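Local coordinates for SalCYP truncation (Salinispora tropica, PDB 7ABB), which belongs to the cytochrome P450 family of heme proteins and, in this truncated construct, carries a bound heme c, at residues A[141-144]-A[145-149]; A[155-158]-A[159-162]; A[184-187]-A[188-192]; A[246-249]-A[250-253]; A[286-290]-A[291-295]. All coordinates share one frame; numbering follows the deposited sequence.

Contact 1 of 5, residues A[141-144]-A[145-149]; sequences ENLM and LAVGW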
# COMPACT_ATOMS: atom_id res chain seq x y z
N GLU A 141 11.62 3.93 -8.18
CA GLU A 141 12.20 5.19 -8.64
C GLU A 141 11.42 6.37 -8.08
O GLU A 141 12.00 7.34 -7.56
CB GLU A 141 12.23 5.24 -10.17
CG GLU A 141 12.71 6.59 -10.73
CD GLU A 141 12.89 6.62 -12.23
OE1 GLU A 141 13.12 5.55 -12.86
OE2 GLU A 141 12.78 7.74 -12.78
N ASN A 142 10.09 6.31 -8.17
CA ASN A 142 9.25 7.39 -7.66
C ASN A 142 9.44 7.56 -6.16
O ASN A 142 9.47 8.69 -5.66
CB ASN A 142 7.77 7.09 -7.95
CG ASN A 142 7.46 7.03 -9.42
OD1 ASN A 142 8.07 7.72 -10.24
ND2 ASN A 142 6.49 6.19 -9.76
N LEU A 143 9.52 6.45 -5.41
CA LEU A 143 9.73 6.53 -3.96
C LEU A 143 11.05 7.23 -3.65
O LEU A 143 11.11 8.12 -2.79
CB LEU A 143 9.74 5.14 -3.34
CG LEU A 143 9.91 5.05 -1.82
CD1 LEU A 143 8.78 5.74 -1.11
CD2 LEU A 143 10.03 3.61 -1.37
N MET A 144 12.12 6.82 -4.34
CA MET A 144 13.43 7.41 -4.14
C MET A 144 13.40 8.90 -4.41
O MET A 144 14.03 9.68 -3.68
CB MET A 144 14.44 6.71 -5.04
CG MET A 144 14.70 5.27 -4.63
SD MET A 144 15.64 4.35 -5.86
CE MET A 144 17.25 5.01 -5.53
N LEU A 145 12.66 9.33 -5.43
CA LEU A 145 12.57 10.75 -5.73
C LEU A 145 11.91 11.49 -4.57
O LEU A 145 12.39 12.56 -4.15
CB LEU A 145 11.78 10.97 -7.02
CG LEU A 145 11.69 12.44 -7.50
CD1 LEU A 145 13.05 13.02 -7.72
CD2 LEU A 145 10.84 12.57 -8.76
N ALA A 146 10.83 10.91 -4.03
CA ALA A 146 10.08 11.59 -2.98
C ALA A 146 10.89 11.65 -1.70
O ALA A 146 10.89 12.67 -1.00
CB ALA A 146 8.74 10.89 -2.75
N VAL A 147 11.57 10.55 -1.37
CA VAL A 147 12.25 10.45 -0.08
C VAL A 147 13.62 11.11 -0.13
O VAL A 147 14.13 11.50 0.91
CB VAL A 147 12.37 8.98 0.35
CG1 VAL A 147 13.20 8.82 1.61
CG2 VAL A 147 10.99 8.38 0.56
N GLY A 148 14.22 11.24 -1.30
CA GLY A 148 15.53 11.84 -1.43
C GLY A 148 16.68 10.86 -1.51
O GLY A 148 17.81 11.24 -1.16
N TRP A 149 16.43 9.63 -1.96
CA TRP A 149 17.49 8.64 -2.13
C TRP A 149 18.09 8.75 -3.54
O TRP A 149 17.32 8.80 -4.51
CB TRP A 149 16.93 7.23 -1.92
CG TRP A 149 16.60 6.89 -0.50
CD1 TRP A 149 17.34 7.22 0.59
CD2 TRP A 149 15.47 6.17 -0.02
NE1 TRP A 149 16.74 6.75 1.74
CE2 TRP A 149 15.59 6.10 1.39
CE3 TRP A 149 14.36 5.58 -0.64
CZ2 TRP A 149 14.64 5.47 2.19
CZ3 TRP A 149 13.41 4.95 0.16
CH2 TRP A 149 13.57 4.89 1.56
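M144 O takes two backbone donors as the helix ends: G148 N at 2.9 Å and W149 N at 3.0 Å, both bonds bent, with N-H...O angles near 140°. The turns before it are regular. L145 N bonds E141 O, A146 N bonds N142 O, and V147 N meets L143 O at 2.9 Å, coming in almost along the C=O axis. N142 O has a further donor in Y347 OH. Two carbonyls of the final turns find arginines: A146 O receives R103 NH2 and G148 O receives R197 NH2. The end of helix 130-147, in the helical part of the P450 fold, is Schellman-like in its positive-phi glycine, G148, and in the six-residue closure from M144 O to W149 N, but here G148 N bonds the same M144 O. The polar side chains point off the helix to other partners. E141 splits its carboxylate between R118 and R117, and the amide of N142 is held at both ends, OD1 by N114 and ND2 by Q351. The rest of the contact is apolar. L143, a residue of the heme c pocket, runs alongside V147, with L143 CD1 3.8 Å from V147 CG2. With CG anti to the backbone N (chi1 -178°), L143 brings CD2 to the edge of the W149 ring, in its plane and 3.9 Å from W149 CZ3. V147 CG1 sits over the centre of one face of that indole, 3.6 Å above the plane. M144 crosses W149 at about a right angle, its CG 4.0 Å from W149 CB.

Contact 2 of 5, residues A[155-158]-A[159-162]; sequences DHLL and AINV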
# COMPACT_ATOMS: atom_id res chain seq x y z
N ASP A 155 19.18 0.15 -8.65
CA ASP A 155 19.41 -1.28 -8.85
C ASP A 155 19.71 -1.96 -7.52
O ASP A 155 19.24 -3.07 -7.26
CB ASP A 155 20.53 -1.51 -9.86
CG ASP A 155 20.15 -1.11 -11.28
OD1 ASP A 155 18.96 -1.22 -11.64
OD2 ASP A 155 21.05 -0.69 -12.04
N HIS A 156 20.47 -1.29 -6.65
CA HIS A 156 20.79 -1.86 -5.34
C HIS A 156 19.52 -2.03 -4.51
O HIS A 156 19.27 -3.10 -3.95
CB HIS A 156 21.79 -0.96 -4.62
CG HIS A 156 22.27 -1.51 -3.32
ND1 HIS A 156 21.88 -0.99 -2.10
CD2 HIS A 156 23.13 -2.52 -3.04
CE1 HIS A 156 22.48 -1.66 -1.13
NE2 HIS A 156 23.24 -2.59 -1.67
N LEU A 157 18.70 -0.98 -4.44
CA LEU A 157 17.50 -1.04 -3.63
C LEU A 157 16.48 -1.99 -4.24
O LEU A 157 15.75 -2.66 -3.50
CB LEU A 157 16.90 0.36 -3.47
CG LEU A 157 17.74 1.36 -2.66
CD1 LEU A 157 16.94 2.64 -2.53
CD2 LEU A 157 18.12 0.80 -1.31
N LEU A 158 16.41 -2.07 -5.57
CA LEU A 158 15.50 -3.02 -6.18
C LEU A 158 15.86 -4.45 -5.79
O LEU A 158 14.98 -5.27 -5.52
CB LEU A 158 15.52 -2.86 -7.70
CG LEU A 158 14.48 -3.64 -8.49
CD1 LEU A 158 13.11 -3.12 -8.23
CD2 LEU A 158 14.78 -3.52 -9.97
N ALA A 159 17.16 -4.75 -5.73
CA ALA A 159 17.62 -6.07 -5.33
C ALA A 159 17.23 -6.39 -3.89
O ALA A 159 16.85 -7.52 -3.58
CB ALA A 159 19.14 -6.17 -5.51
N ILE A 160 17.32 -5.40 -3.00
CA ILE A 160 16.88 -5.60 -1.62
C ILE A 160 15.39 -5.91 -1.60
O ILE A 160 14.94 -6.87 -0.95
CB ILE A 160 17.21 -4.37 -0.77
CG1 ILE A 160 18.73 -4.21 -0.66
CG2 ILE A 160 16.57 -4.49 0.61
CD1 ILE A 160 19.19 -2.99 0.13
N ASN A 161 14.60 -5.10 -2.30
CA ASN A 161 13.15 -5.27 -2.29
C ASN A 161 12.75 -6.65 -2.81
O ASN A 161 11.90 -7.33 -2.22
CB ASN A 161 12.51 -4.17 -3.13
CG ASN A 161 11.02 -4.34 -3.26
OD1 ASN A 161 10.54 -5.19 -4.01
ND2 ASN A 161 10.27 -3.53 -2.54
N VAL A 162 13.37 -7.09 -3.91
CA VAL A 162 13.03 -8.39 -4.50
C VAL A 162 13.40 -9.52 -3.55
O VAL A 162 12.65 -10.49 -3.40
CB VAL A 162 13.73 -8.54 -5.86
CG1 VAL A 162 13.66 -9.98 -6.36
CG2 VAL A 162 13.11 -7.58 -6.87
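H156 lays its imidazole against the end of I160 one turn further on, CE1 lying 3.8 Å from I160 CD1 and ND1 slightly farther off. The two side chains meet at a slant, the methyl approaching the ring obliquely. Their first torsions bring them together: H156 carries CG anti to the backbone N (chi1 -175°), leaning along the helix toward the later turn, while I160 has CG1 beside its own N (chi1 -66°) and extends back toward the earlier one. I160 CD1 also lies 4.2 Å from L157 CD2, so one methyl touches both side chains. Beneath them I160 CG1 rests 3.5 Å from H156 O, the carbonyl that accepts I160 N.

On another side of the helix L158 and V162 touch more loosely, L158 CG to V162 CG2 at 4.5 Å. V162 CG2 is nearer to L158 O, at 3.3 Å. The backbone is regular throughout: A159 N, I160 N and N161 N bond D155 O, H156 O and L157 O in turn. V162 N follows with a bond of 2.9 Å to L158 O, fairly straight at 163°. N161 is buried, and its ND2 is satisfied by D238.

Neighbouring helices cover the apolar side. I160 meets A185, L186 and F233, and L157 meets L140, M144, Y189 and F233. This is the i to i+3 and i to i+4 packing of an alpha helix, in helix 154-165, probably the F helix of the P450 fold, set among helices 130-147, 182-199 and 222-235.

Contact 3 of 5, residues A[184-187]-A[188-192]; sequences PALQ and EYVRR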
# COMPACT_ATOMS: atom_id res chain seq x y z
N PRO A 184 19.37 -6.52 6.66
CA PRO A 184 20.64 -5.86 7.03
C PRO A 184 21.17 -4.92 5.97
O PRO A 184 21.72 -3.86 6.31
CB PRO A 184 21.58 -7.05 7.25
CG PRO A 184 20.69 -8.17 7.65
CD PRO A 184 19.40 -7.97 6.91
N ALA A 185 21.03 -5.27 4.69
CA ALA A 185 21.47 -4.38 3.63
C ALA A 185 20.67 -3.09 3.63
O ALA A 185 21.21 -2.00 3.43
CB ALA A 185 21.35 -5.09 2.27
N LEU A 186 19.36 -3.19 3.85
CA LEU A 186 18.54 -1.99 3.96
C LEU A 186 18.99 -1.14 5.14
O LEU A 186 19.07 0.09 5.03
CB LEU A 186 17.07 -2.37 4.10
CG LEU A 186 16.11 -1.21 4.31
CD1 LEU A 186 16.16 -0.26 3.13
CD2 LEU A 186 14.69 -1.72 4.52
N GLN A 187 19.29 -1.77 6.27
CA GLN A 187 19.70 -1.02 7.45
C GLN A 187 21.02 -0.29 7.21
O GLN A 187 21.18 0.87 7.60
CB GLN A 187 19.82 -1.94 8.66
CG GLN A 187 18.50 -2.51 9.09
CD GLN A 187 18.63 -3.36 10.34
OE1 GLN A 187 19.34 -4.36 10.35
NE2 GLN A 187 17.96 -2.94 11.40
N GLU A 188 21.98 -0.96 6.56
CA GLU A 188 23.24 -0.30 6.23
C GLU A 188 23.00 0.84 5.26
O GLU A 188 23.61 1.91 5.38
CB GLU A 188 24.22 -1.31 5.64
CG GLU A 188 25.21 -1.88 6.63
CD GLU A 188 26.27 -0.87 7.07
OE1 GLU A 188 26.55 0.08 6.30
OE2 GLU A 188 26.81 -1.02 8.18
N TYR A 189 22.11 0.64 4.28
CA TYR A 189 21.83 1.68 3.31
C TYR A 189 21.30 2.95 3.98
O TYR A 189 21.79 4.05 3.71
CB TYR A 189 20.85 1.18 2.25
CG TYR A 189 20.58 2.23 1.21
CD1 TYR A 189 21.43 2.39 0.13
CD2 TYR A 189 19.50 3.08 1.32
CE1 TYR A 189 21.20 3.35 -0.82
CE2 TYR A 189 19.25 4.05 0.36
CZ TYR A 189 20.12 4.18 -0.70
OH TYR A 189 19.88 5.15 -1.64
N VAL A 190 20.31 2.82 4.86
CA VAL A 190 19.76 4.02 5.49
C VAL A 190 20.77 4.67 6.42
O VAL A 190 20.80 5.90 6.54
CB VAL A 190 18.44 3.73 6.23
CG1 VAL A 190 17.39 3.13 5.29
CG2 VAL A 190 18.67 2.86 7.44
N ARG A 191 21.63 3.88 7.08
CA ARG A 191 22.71 4.45 7.88
C ARG A 191 23.64 5.27 7.02
O ARG A 191 24.04 6.38 7.39
CB ARG A 191 23.49 3.33 8.57
CG ARG A 191 22.87 2.83 9.84
CD ARG A 191 23.92 2.24 10.77
NE ARG A 191 24.55 1.06 10.20
CZ ARG A 191 24.02 -0.16 10.25
NH1 ARG A 191 22.85 -0.37 10.85
NH2 ARG A 191 24.66 -1.18 9.71
N ARG A 192 24.00 4.74 5.85
CA ARG A 192 24.87 5.47 4.94
C ARG A 192 24.19 6.72 4.40
O ARG A 192 24.85 7.75 4.20
CB ARG A 192 25.33 4.56 3.79
CG ARG A 192 26.38 3.51 4.18
CD ARG A 192 26.84 2.73 2.94
NE ARG A 192 28.06 1.94 3.15
CZ ARG A 192 28.16 0.61 3.01
NH1 ARG A 192 29.33 0.02 3.22
NH2 ARG A 192 27.12 -0.13 2.64
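Q187 O meets R191 in two ways: it accepts the backbone R191 N at 3.1 Å, and it lies over one face of the guanidinium, 3.8 Å above the plane and toward the rim, where it is a neighbour and not a second acceptor. This turn belongs to helix 182-199, probably the G helix of the P450 fold, and on its exposed side E188, R191 and R192 form a salt-bridge network. R191 bends at chi3 (-65°), which folds the guanidinium back along the helix, so that E188 CA lies over the same plate. R191 NH2 bonds E188 OE2 at 2.6 Å. The oxygen sits in the guanidinium plane, yet the nitrogen arrives from above the plane of the carboxylate.

On the buried side L186 CD1 and V190 CG1 meet at 4.2 Å, a light apolar contact one turn apart, backed by F233 and L229 of helix 222-235. V190 places CG2 in the crowded position between its backbone N and carbonyl carbon, where V190 CG2 comes within 3.2 Å of Q187 O. Y189 leads away from the preceding turn, with CG anti to the backbone N, bonds D153 through its hydroxyl and meets the W149 ring edge-to-face.

E188 OE1 serves R192, but by charge alone: it stands 3.6 Å above the centre of the R192 guanidinium, and R192 NH2 is a long 3.7 Å from it.

Contact 4 of 5, residues A[246-249]-A[250-253]; sequences NGIQ and HLAH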
# COMPACT_ATOMS: atom_id res chain seq x y z
N ASN A 246 -2.95 -5.66 -10.03
CA ASN A 246 -4.30 -6.23 -9.99
C ASN A 246 -5.27 -5.41 -10.83
O ASN A 246 -6.18 -5.99 -11.45
CB ASN A 246 -4.77 -6.32 -8.54
CG ASN A 246 -4.24 -7.56 -7.85
OD1 ASN A 246 -4.53 -8.68 -8.27
ND2 ASN A 246 -3.48 -7.36 -6.78
N GLY A 247 -5.09 -4.09 -10.88
CA GLY A 247 -5.95 -3.26 -11.71
C GLY A 247 -5.75 -3.52 -13.20
O GLY A 247 -6.71 -3.72 -13.94
N ILE A 248 -4.49 -3.50 -13.66
CA ILE A 248 -4.23 -3.76 -15.08
C ILE A 248 -4.61 -5.19 -15.43
O ILE A 248 -5.06 -5.46 -16.54
CB ILE A 248 -2.77 -3.46 -15.46
CG1 ILE A 248 -2.68 -3.26 -16.97
CG2 ILE A 248 -1.83 -4.54 -15.01
CD1 ILE A 248 -3.18 -1.87 -17.38
N GLN A 249 -4.44 -6.14 -14.50
CA GLN A 249 -4.84 -7.51 -14.80
C GLN A 249 -6.34 -7.59 -15.06
O GLN A 249 -6.79 -8.30 -15.98
CB GLN A 249 -4.43 -8.44 -13.66
CG GLN A 249 -4.85 -9.87 -13.95
CD GLN A 249 -4.40 -10.87 -12.93
OE1 GLN A 249 -3.57 -11.72 -13.21
NE2 GLN A 249 -5.01 -10.83 -11.77
N HIS A 250 -7.14 -6.89 -14.25
CA HIS A 250 -8.57 -6.84 -14.50
C HIS A 250 -8.89 -6.24 -15.87
O HIS A 250 -9.68 -6.81 -16.63
CB HIS A 250 -9.26 -6.03 -13.40
CG HIS A 250 -10.72 -5.84 -13.64
ND1 HIS A 250 -11.69 -6.60 -13.03
CD2 HIS A 250 -11.38 -4.95 -14.42
CE1 HIS A 250 -12.88 -6.22 -13.44
NE2 HIS A 250 -12.73 -5.21 -14.28
N LEU A 251 -8.31 -5.07 -16.18
CA LEU A 251 -8.57 -4.46 -17.48
C LEU A 251 -8.17 -5.39 -18.62
O LEU A 251 -8.86 -5.46 -19.65
CB LEU A 251 -7.83 -3.13 -17.59
CG LEU A 251 -8.24 -2.04 -16.58
CD1 LEU A 251 -7.33 -0.82 -16.71
CD2 LEU A 251 -9.68 -1.61 -16.74
N ALA A 252 -7.07 -6.13 -18.45
CA ALA A 252 -6.62 -7.05 -19.50
C ALA A 252 -7.56 -8.22 -19.71
O ALA A 252 -7.48 -8.87 -20.74
CB ALA A 252 -5.22 -7.54 -19.14
N HIS A 253 -8.46 -8.48 -18.77
CA HIS A 253 -9.39 -9.60 -18.79
C HIS A 253 -10.81 -9.16 -19.10
O HIS A 253 -11.66 -10.01 -19.41
CB HIS A 253 -9.34 -10.29 -17.40
CG HIS A 253 -10.21 -11.49 -17.25
ND1 HIS A 253 -10.22 -12.53 -18.16
CD2 HIS A 253 -11.06 -11.85 -16.26
CE1 HIS A 253 -11.07 -13.46 -17.76
NE2 HIS A 253 -11.59 -13.07 -16.61
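The imidazole of H250 is stacked with that of H254 and meets the F275 ring with the planes at about 70°, while its NE2 bonds the carboxylate of D257. H250 has CG anti to the backbone N (chi1 175°), which carries the ring away from the preceding turn and off toward the following helix, 255-263. H250 CB stays against that turn, 3.5 Å from G247 O. The H253 ring is also directed outward, although H253 CB remains 3.5 Å from Q249 O. The other two flat groups are amides: N246 uses OD1 to accept L378 N, and Q249, extended along its chain, carries NE2 to P376 O.

Along the backbone, H250 N bonds N246 O, L251 N bonds G247 O at 3.1 Å and nearly straight (170°), and A252 N bonds I248 O at 2.9 Å. H253 N instead bonds H250 O, three residues back. A252 CB packs close to I248 O, at 3.3 Å. L251 leans back with CG 3.5 Å from G247 O, and L251 CD1 is 4.3 Å from I248 CD1; both side chains go on to meet Y366 and H360. The contact lies in helix 238-253, probably the later part of the long central helix of the P450 fold, and meets the chain near 371-378.

H253 bonds E374 through NE2 and, weakly, P371 O through ND1, an arrangement consistent with an imidazole that carries both protons, which the nearby E374 carboxylate would favour, though the weakness of the second bond leaves this tentative.

Contact 5 of 5, residues A[286-290]-A[291-295]; sequences RLATR and EGAGG. With HEC (heme c), chain B.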
# COMPACT_ATOMS: atom_id res chain seq x y z
N ARG A 286 -4.35 -4.55 15.77
CA ARG A 286 -4.40 -3.72 16.97
C ARG A 286 -4.52 -4.61 18.19
O ARG A 286 -4.96 -5.76 18.12
CB ARG A 286 -5.60 -2.77 16.92
CG ARG A 286 -5.62 -1.80 15.73
CD ARG A 286 -4.53 -0.83 15.83
NE ARG A 286 -4.61 0.31 14.91
CZ ARG A 286 -3.99 0.39 13.73
NH1 ARG A 286 -3.29 -0.64 13.28
NH2 ARG A 286 -4.06 1.52 13.03
N LEU A 287 -4.20 -4.03 19.35
CA LEU A 287 -4.34 -4.70 20.63
C LEU A 287 -5.53 -4.11 21.40
O LEU A 287 -5.55 -2.91 21.68
CB LEU A 287 -3.05 -4.54 21.44
CG LEU A 287 -3.09 -5.11 22.85
CD1 LEU A 287 -3.32 -6.61 22.80
CD2 LEU A 287 -1.79 -4.77 23.57
N ALA A 288 -6.50 -4.94 21.75
CA ALA A 288 -7.65 -4.46 22.51
C ALA A 288 -7.22 -4.12 23.93
O ALA A 288 -6.58 -4.93 24.61
CB ALA A 288 -8.76 -5.52 22.54
N THR A 289 -7.61 -2.93 24.41
CA THR A 289 -7.25 -2.50 25.75
C THR A 289 -8.34 -2.74 26.78
O THR A 289 -8.09 -2.58 27.98
CB THR A 289 -6.94 -0.99 25.80
OG1 THR A 289 -8.12 -0.28 25.44
CG2 THR A 289 -5.81 -0.63 24.82
N ARG A 290 -9.54 -3.11 26.34
CA ARG A 290 -10.65 -3.16 27.28
C ARG A 290 -11.68 -4.18 26.83
O ARG A 290 -11.77 -4.56 25.66
CB ARG A 290 -11.32 -1.79 27.44
CG ARG A 290 -11.80 -1.16 26.15
CD ARG A 290 -12.64 0.10 26.42
NE ARG A 290 -13.29 0.54 25.18
CZ ARG A 290 -14.46 0.09 24.73
NH1 ARG A 290 -15.14 -0.82 25.42
NH2 ARG A 290 -14.97 0.55 23.59
N GLU A 291 -12.46 -4.61 27.82
CA GLU A 291 -13.56 -5.53 27.59
C GLU A 291 -14.57 -4.92 26.62
O GLU A 291 -14.91 -3.74 26.72
CB GLU A 291 -14.24 -5.84 28.92
CG GLU A 291 -15.49 -6.71 28.80
CD GLU A 291 -15.18 -8.15 28.44
OE1 GLU A 291 -13.99 -8.52 28.38
OE2 GLU A 291 -16.13 -8.92 28.23
N GLY A 292 -15.07 -5.76 25.72
CA GLY A 292 -16.09 -5.35 24.79
C GLY A 292 -15.58 -4.55 23.62
O GLY A 292 -16.39 -3.92 22.93
N ALA A 293 -14.27 -4.53 23.38
CA ALA A 293 -13.74 -3.83 22.23
C ALA A 293 -14.36 -4.38 20.96
O ALA A 293 -14.29 -5.59 20.69
CB ALA A 293 -12.22 -3.95 22.18
N GLY A 294 -14.93 -3.49 20.16
CA GLY A 294 -15.56 -3.89 18.92
C GLY A 294 -16.81 -4.69 19.12
O GLY A 294 -17.31 -5.30 18.16
N GLY A 295 -17.33 -4.74 20.33
CA GLY A 295 -18.45 -5.57 20.70
C GLY A 295 -18.08 -7.00 21.03
O GLY A 295 -18.94 -7.74 21.55
FE HEC B . 0.79 3.34 3.11
CHA HEC B . 0.25 3.39 6.50
CHB HEC B . -1.97 1.34 2.77
CHC HEC B . 1.28 3.30 -0.29
CHD HEC B . 3.73 5.01 3.49
NA HEC B . -0.56 2.52 4.37
C1A HEC B . -0.65 2.70 5.75
C2A HEC B . -1.82 2.03 6.29
C3A HEC B . -2.43 1.47 5.23
C4A HEC B . -1.66 1.76 4.04
CMA HEC B . -3.71 0.62 5.22
CAA HEC B . -2.28 2.00 7.79
CBA HEC B . -1.68 0.87 8.61
CGA HEC B . -2.24 0.91 10.03
O1A HEC B . -1.72 0.09 10.82
O2A HEC B . -3.16 1.73 10.29
NB HEC B . -0.12 2.44 1.55
C1B HEC B . -1.28 1.69 1.61
C2B HEC B . -1.65 1.36 0.27
C3B HEC B . -0.77 1.93 -0.57
C4B HEC B . 0.22 2.59 0.21
CMB HEC B . -2.91 0.53 -0.03
CAB HEC B . -0.62 1.93 -2.07
CBB HEC B . -1.80 1.48 -2.86
NC HEC B . 2.25 4.00 1.86
C1C HEC B . 2.20 3.96 0.48
C2C HEC B . 3.31 4.71 -0.05
C3C HEC B . 4.02 5.21 0.99
C4C HEC B . 3.36 4.75 2.19
CMC HEC B . 3.58 4.89 -1.54
CAC HEC B . 5.31 6.04 1.04
CBC HEC B . 5.74 6.83 -0.20
ND HEC B . 1.79 4.03 4.69
C1D HEC B . 3.00 4.70 4.60
C2D HEC B . 3.40 5.08 5.92
C3D HEC B . 2.36 4.59 6.86
C4D HEC B . 1.37 3.96 6.01
CMD HEC B . 4.69 5.83 6.28
CAD HEC B . 2.32 4.73 8.40
CBD HEC B . 1.56 5.99 8.72
CGD HEC B . 1.40 6.13 10.22
O1D HEC B . 1.05 7.24 10.69
O2D HEC B . 1.63 5.12 10.92
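R286 grips a propionate of heme c with two N-H groups. R286 NH1 reaches HEC O1A at 3.0 Å, and R286 NH2 reaches HEC O2A at 2.9 Å, both bonds nearly straight. The carboxyl carbon CGA lies in the guanidinium plane, at its edge, so this is a two-pronged, end-on pair of hydrogen bonds. A bend at chi2 (-68°) turns the arginine off its strand toward the heme c, which is also hydrogen-bonded to R92. Two residues on, A288 pairs its backbone with G300 and D301 and turns its CB toward the coming loop, where A288 CB meets A293 CB at 3.8 Å. Strand 285-288 lies in the small mixed sheet of the P450 fold, antiparallel to 302-304, and the loop now beginning joins those two strands. R290 opens a type II turn: A293 N returns to R290 O through a weak bond of 3.4 Å, with G292 at the positive-phi position. The R290 side chain has CG wedged between its N and carbonyl carbon (chi1 56°) and runs out extended as far as NE, bringing R290 NH1 to 3.2 Å from E291 O. Farther partners hold the polar ends, T61 OG1 taking R290 NE and S298 bonding E291 OE1. A second type II turn follows at once, closed by G295 N to G292 O at 2.9 Å.

Contacts 1, 2 and 3 form one cluster of helices on one side of the chain. M144 CE touches L157 CD1 at 3.8 Å, I160 CD1 meets A185 CB at 3.7 Å, and W149 CB lies 3.6 Å from Y189 OH. Of the three, contact 1 comes nearest the heme c: the side chain of L143 is about 3 Å away, against about 11 Å for N161 and about 13 Å for L186. Contact 4 stands apart, its N246 side chain about 10 Å from the heme. Contact 5 is about 38 Å from contact 1, centre to centre, across the chain's centre, yet both supply a residue to the heme pocket: L143 and R286.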